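Local coordinates for protein EST1E (Clostridium proteoclasticum, PDB 2WTM) that probably hydrolyses ester bonds that link ferulic acid to plant cell-wall material, acting as a promiscuous feruloyl esterase of the alpha/beta-hydrolase type, at residues C27-E41 against G56-K69. Sequence-based numbering, arbitrary orientation.
Sequences CPLCIIIHGFTGHSE and GVATLRADMYGHGK. With PO4 (phosphate ion), chain E.
L29 to I32 pair in parallel with A58 to R61: the strand axes approach to 4.5 Å at 22°, and backbone hydrogen bonds step from A58 N to P28 O, C30 N to A58 O, L60 N to C30 O and I32 N to L60 O. A longer bond, A62 N to I32 O at 3.3 Å, ends the ladder; beyond it side chains join the two loops. On one sheet face L29 CD1 lies against A58 CB (3.8 Å), and further along I33 CG2 meets M64 CG at 3.6 Å, the two side chains crossing at about a right angle. On the other, I32 and R61 run side by side. R61 bends at chi3 (-70°), and its NH1 reaches S40 O at 3.0 Å from above the carbonyl plane, while NH2 forms a salt bridge with D18.

Two histidines do much of the loop-to-loop binding. H34 NE2 accepts M64 N at 3.0 Å in a nearly straight bond (170°), and its ND1 donates to G35 O, which also receives G38 N; the ring is thus fixed at both nitrogens. H67 is held likewise, NE2 accepting T37 N at 2.9 Å in the ring plane and ND1 donating to Y65 O. D63 OD1 takes both S40 N, nearly along its C-O axis, and S40 OG (2.7 Å), from above the carboxylate plane.

F36 N donates to a phosphate that also bonds S108, H228 and Q109, consistent with an oxyanion-hole position beside a probable Ser-His-Asp triad. Strands 27-33 and 58-62 belong to a beta-alpha-beta crossover through helix 43-54, which packs on T59 and R61; helix 79-93 covers L29, I31 and L60, while strands 99-107 and 11-18 flank the pair.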
loop_
_atom_site.group_PDB
_atom_site.type_symbol
_atom_site.label_atom_id
_atom_site.label_comp_id
_atom_site.label_asym_id
_atom_site.label_seq_id
_atom_site.Cartn_x
_atom_site.Cartn_y
_atom_site.Cartn_z
ATOM N N CYS A 27 -6.187 -24.233 -19.426
ATOM C CA CYS A 27 -4.791 -24.369 -19.066
ATOM C C CYS A 27 -4.489 -23.448 -17.875
ATOM O O CYS A 27 -5.278 -22.530 -17.593
ATOM C CB CYS A 27 -3.868 -23.977 -20.207
ATOM S SG CYS A 27 -4.077 -22.344 -20.863
ATOM N N PRO A 28 -3.360 -23.711 -17.197
ATOM C CA PRO A 28 -2.930 -22.788 -16.126
ATOM C C PRO A 28 -2.457 -21.462 -16.688
ATOM O O PRO A 28 -2.167 -21.336 -17.876
ATOM C CB PRO A 28 -1.772 -23.515 -15.466
ATOM C CG PRO A 28 -1.835 -24.935 -15.962
ATOM C CD PRO A 28 -2.413 -24.833 -17.342
ATOM N N LEU A 29 -2.325 -20.449 -15.832
ATOM C CA LEU A 29 -1.894 -19.113 -16.258
ATOM C C LEU A 29 -0.854 -18.611 -15.220
ATOM O O LEU A 29 -1.109 -18.714 -14.007
ATOM C CB LEU A 29 -3.045 -18.155 -16.230
ATOM C CG LEU A 29 -2.658 -16.706 -16.473
ATOM C CD1 LEU A 29 -2.588 -16.500 -17.884
ATOM C CD2 LEU A 29 -3.628 -15.717 -15.867
ATOM N N CYS A 30 0.284 -18.133 -15.694
ATOM C CA CYS A 30 1.271 -17.493 -14.809
ATOM C C CYS A 30 1.339 -16.016 -15.099
ATOM O O CYS A 30 1.601 -15.583 -16.212
ATOM C CB CYS A 30 2.613 -18.094 -14.917
ATOM S SG CYS A 30 3.851 -17.570 -13.732
ATOM N N ILE A 31 1.111 -15.200 -14.053
ATOM C CA ILE A 31 1.319 -13.774 -14.074
ATOM C C ILE A 31 2.824 -13.499 -13.865
ATOM O O ILE A 31 3.452 -14.043 -12.947
ATOM C CB ILE A 31 0.473 -13.076 -13.001
ATOM C CG1 ILE A 31 -1.031 -13.253 -13.299
ATOM C CG2 ILE A 31 0.738 -11.573 -12.982
ATOM C CD1 ILE A 31 -1.956 -12.955 -12.121
ATOM N N ILE A 32 3.395 -12.642 -14.690
ATOM C CA ILE A 32 4.846 -12.353 -14.673
ATOM C C ILE A 32 5.030 -10.860 -14.524
ATOM O O ILE A 32 4.559 -10.070 -15.360
ATOM C CB ILE A 32 5.564 -12.795 -16.001
ATOM C CG1 ILE A 32 5.281 -14.283 -16.207
ATOM C CG2 ILE A 32 7.046 -12.595 -15.862
ATOM C CD1 ILE A 32 5.884 -14.808 -17.540
ATOM N N ILE A 33 5.771 -10.456 -13.510
ATOM C CA ILE A 33 6.019 -9.058 -13.178
ATOM C C ILE A 33 7.516 -8.698 -13.241
ATOM O O ILE A 33 8.364 -9.308 -12.591
ATOM C CB ILE A 33 5.486 -8.695 -11.775
ATOM C CG1 ILE A 33 4.038 -9.152 -11.574
ATOM C CG2 ILE A 33 5.679 -7.215 -11.504
ATOM C CD1 ILE A 33 3.041 -8.560 -12.509
ATOM N N HIS A 34 7.846 -7.708 -14.078
ATOM C CA HIS A 34 9.200 -7.250 -14.251
ATOM C C HIS A 34 9.718 -6.400 -13.070
ATOM O O HIS A 34 8.956 -6.129 -12.111
ATOM C CB HIS A 34 9.201 -6.364 -15.491
ATOM C CG HIS A 34 8.305 -5.201 -15.361
ATOM N ND1 HIS A 34 8.701 -4.064 -14.675
ATOM C CD2 HIS A 34 7.041 -4.976 -15.774
ATOM C CE1 HIS A 34 7.686 -3.218 -14.646
ATOM N NE2 HIS A 34 6.668 -3.738 -15.303
ATOM N N GLY A 35 10.974 -5.938 -13.185
ATOM C CA GLY A 35 11.577 -5.131 -12.130
ATOM C C GLY A 35 11.559 -3.625 -12.347
ATOM O O GLY A 35 10.904 -3.085 -13.253
ATOM N N PHE A 36 12.228 -2.944 -11.428
ATOM C CA PHE A 36 12.337 -1.467 -11.321
ATOM C C PHE A 36 13.102 -0.975 -12.515
ATOM O O PHE A 36 14.229 -1.399 -12.714
ATOM C CB PHE A 36 13.099 -1.211 -10.026
ATOM C CG PHE A 36 13.488 0.216 -9.709
ATOM C CD1 PHE A 36 12.731 0.997 -8.842
ATOM C CD2 PHE A 36 14.733 0.725 -10.053
ATOM C CE1 PHE A 36 13.111 2.284 -8.441
ATOM C CE2 PHE A 36 15.099 2.001 -9.643
ATOM C CZ PHE A 36 14.323 2.758 -8.791
ATOM N N THR A 37 12.467 -0.088 -13.272
ATOM C CA THR A 37 12.945 0.395 -14.633
ATOM C C THR A 37 12.730 -0.601 -15.754
ATOM O O THR A 37 13.020 -0.279 -16.946
ATOM C CB THR A 37 14.426 0.917 -14.706
ATOM O OG1 THR A 37 15.363 -0.172 -14.801
ATOM C CG2 THR A 37 14.796 1.828 -13.529
ATOM N N GLY A 38 12.269 -1.801 -15.425
ATOM C CA GLY A 38 12.094 -2.878 -16.384
ATOM C C GLY A 38 10.765 -2.820 -17.071
ATOM O O GLY A 38 10.001 -1.858 -17.018
ATOM N N HIS A 39 10.510 -3.834 -17.876
ATOM C CA HIS A 39 9.301 -3.944 -18.643
ATOM C C HIS A 39 9.170 -5.383 -19.160
ATOM O O HIS A 39 10.075 -6.221 -19.021
ATOM C CB HIS A 39 9.300 -2.959 -19.808
ATOM C CG HIS A 39 10.482 -3.113 -20.707
ATOM N ND1 HIS A 39 10.468 -3.959 -21.793
ATOM C CD2 HIS A 39 11.713 -2.550 -20.675
ATOM C CE1 HIS A 39 11.659 -3.929 -22.380
ATOM N NE2 HIS A 39 12.417 -3.050 -21.753
ATOM N N SER A 40 7.989 -5.630 -19.719
ATOM C CA SER A 40 7.536 -6.980 -20.027
ATOM C C SER A 40 8.245 -7.619 -21.241
ATOM O O SER A 40 8.126 -8.793 -21.416
ATOM C CB SER A 40 6.019 -6.979 -20.227
ATOM O OG SER A 40 5.363 -6.820 -18.991
ATOM N N GLU A 41 8.909 -6.800 -22.060
ATOM C CA GLU A 41 9.665 -7.321 -23.233
ATOM C C GLU A 41 11.150 -7.534 -22.997
ATOM O O GLU A 41 11.892 -7.849 -23.929
ATOM C CB GLU A 41 9.410 -6.418 -24.446
ATOM C CG GLU A 41 7.987 -6.303 -24.829
ATOM C CD GLU A 41 7.704 -5.342 -26.015
ATOM O OE1 GLU A 41 8.099 -4.134 -25.982
ATOM O OE2 GLU A 41 7.007 -5.814 -26.939
ATOM N N GLY A 56 2.836 -25.659 -21.562
ATOM C CA GLY A 56 1.393 -25.622 -21.471
ATOM C C GLY A 56 0.758 -24.628 -20.520
ATOM O O GLY A 56 -0.381 -24.780 -20.139
ATOM N N VAL A 57 1.541 -23.635 -20.170
ATOM C CA VAL A 57 1.093 -22.563 -19.226
ATOM C C VAL A 57 0.980 -21.273 -19.995
ATOM O O VAL A 57 1.942 -20.754 -20.546
ATOM C CB VAL A 57 2.091 -22.506 -17.988
ATOM C CG1 VAL A 57 1.735 -21.354 -17.002
ATOM C CG2 VAL A 57 2.080 -23.797 -17.218
ATOM N N ALA A 58 -0.233 -20.737 -19.982
ATOM C CA ALA A 58 -0.452 -19.397 -20.544
ATOM C C ALA A 58 0.260 -18.403 -19.611
ATOM O O ALA A 58 0.508 -18.680 -18.450
ATOM C CB ALA A 58 -1.868 -19.112 -20.591
ATOM N N THR A 59 0.588 -17.245 -20.164
ATOM C CA THR A 59 1.300 -16.226 -19.382
ATOM C C THR A 59 0.638 -14.894 -19.567
ATOM O O THR A 59 0.132 -14.558 -20.659
ATOM C CB THR A 59 2.769 -16.152 -19.782
ATOM O OG1 THR A 59 2.895 -15.945 -21.224
ATOM C CG2 THR A 59 3.501 -17.439 -19.311
ATOM N N LEU A 60 0.689 -14.088 -18.496
ATOM C CA LEU A 60 0.175 -12.731 -18.564
ATOM C C LEU A 60 1.278 -11.895 -18.000
ATOM O O LEU A 60 1.490 -11.831 -16.765
ATOM C CB LEU A 60 -1.158 -12.566 -17.817
ATOM C CG LEU A 60 -1.944 -11.242 -17.829
ATOM C CD1 LEU A 60 -2.282 -10.873 -19.287
ATOM C CD2 LEU A 60 -3.152 -11.406 -17.011
ATOM N N ARG A 61 2.045 -11.282 -18.900
ATOM C CA ARG A 61 3.052 -10.334 -18.567
ATOM C C ARG A 61 2.414 -8.967 -18.420
ATOM O O ARG A 61 1.739 -8.506 -19.340
ATOM C CB ARG A 61 4.178 -10.287 -19.619
ATOM C CG ARG A 61 5.031 -11.546 -19.791
ATOM C CD ARG A 61 5.898 -11.463 -21.011
ATOM N NE ARG A 61 5.088 -11.552 -22.230
ATOM C CZ ARG A 61 5.453 -11.048 -23.389
ATOM N NH1 ARG A 61 6.542 -10.353 -23.463
ATOM N NH2 ARG A 61 4.738 -11.264 -24.504
ATOM N N ALA A 62 2.598 -8.270 -17.281
ATOM C CA ALA A 62 1.957 -6.958 -17.085
ATOM C C ALA A 62 3.013 -5.922 -16.760
ATOM O O ALA A 62 3.891 -6.167 -15.876
ATOM C CB ALA A 62 0.975 -7.066 -15.889
ATOM N N ASP A 63 2.961 -4.789 -17.440
ATOM C CA ASP A 63 3.781 -3.647 -17.169
ATOM C C ASP A 63 3.103 -2.897 -15.974
ATOM O O ASP A 63 1.908 -2.589 -15.993
ATOM C CB ASP A 63 3.853 -2.701 -18.365
ATOM C CG ASP A 63 4.698 -3.237 -19.492
ATOM O OD1 ASP A 63 5.568 -4.093 -19.213
ATOM O OD2 ASP A 63 4.498 -2.709 -20.636
ATOM N N MET A 64 3.876 -2.657 -14.939
ATOM C CA MET A 64 3.386 -1.977 -13.763
ATOM C C MET A 64 3.362 -0.485 -13.921
ATOM O O MET A 64 3.883 0.094 -14.853
ATOM C CB MET A 64 4.279 -2.386 -12.559
ATOM C CG MET A 64 4.342 -3.933 -12.333
ATOM S SD MET A 64 2.798 -4.494 -11.598
ATOM C CE MET A 64 1.786 -4.949 -13.038
ATOM N N TYR A 65 2.735 0.190 -12.966
ATOM C CA TYR A 65 2.607 1.677 -12.952
ATOM C C TYR A 65 3.943 2.281 -13.325
ATOM O O TYR A 65 4.995 1.967 -12.747
ATOM C CB TYR A 65 2.208 2.150 -11.532
ATOM C CG TYR A 65 1.958 3.631 -11.436
ATOM C CD1 TYR A 65 0.637 4.128 -11.265
ATOM C CD2 TYR A 65 2.977 4.537 -11.452
ATOM C CE1 TYR A 65 0.371 5.503 -11.152
ATOM C CE2 TYR A 65 2.729 5.936 -11.333
ATOM C CZ TYR A 65 1.435 6.379 -11.227
ATOM O OH TYR A 65 1.132 7.691 -11.041
ATOM N N GLY A 66 3.927 3.187 -14.289
ATOM C CA GLY A 66 5.114 3.967 -14.597
ATOM C C GLY A 66 6.220 3.249 -15.363
ATOM O O GLY A 66 7.332 3.793 -15.470
ATOM N N HIS A 67 5.891 2.057 -15.910
ATOM C CA HIS A 67 6.841 1.176 -16.546
ATOM C C HIS A 67 6.297 0.725 -17.853
ATOM O O HIS A 67 5.083 0.660 -18.095
ATOM C CB HIS A 67 7.130 -0.016 -15.649
ATOM C CG HIS A 67 8.028 0.335 -14.502
ATOM N ND1 HIS A 67 7.613 1.139 -13.443
ATOM C CD2 HIS A 67 9.319 0.032 -14.266
ATOM C CE1 HIS A 67 8.629 1.303 -12.619
ATOM N NE2 HIS A 67 9.671 0.622 -13.076
ATOM N N GLY A 68 7.247 0.470 -18.761
ATOM C CA GLY A 68 6.854 -0.136 -20.026
ATOM C C GLY A 68 5.823 0.720 -20.718
ATOM O O GLY A 68 6.000 1.948 -20.785
ATOM N N LYS A 69 4.770 0.101 -21.212
ATOM C CA LYS A 69 3.723 0.848 -21.928
ATOM C C LYS A 69 2.524 1.146 -21.087
ATOM O O LYS A 69 1.442 1.425 -21.611
ATOM C CB LYS A 69 3.294 0.122 -23.224
ATOM C CG LYS A 69 4.421 -0.224 -24.174
ATOM C CD LYS A 69 4.021 -1.341 -25.111
ATOM C CE LYS A 69 5.137 -1.814 -26.060
ATOM N NZ LYS A 69 4.622 -2.918 -27.010
HETATM P P PO4 E . 15.393 -4.263 -10.847
HETATM O O1 PO4 E . 15.222 -4.893 -12.225
HETATM O O2 PO4 E . 15.816 -2.860 -11.216
HETATM O O3 PO4 E . 16.602 -4.861 -10.142
HETATM O O4 PO4 E . 14.156 -4.372 -9.909
HETATM O O HOH W 1 10.012 0.673 -18.023
#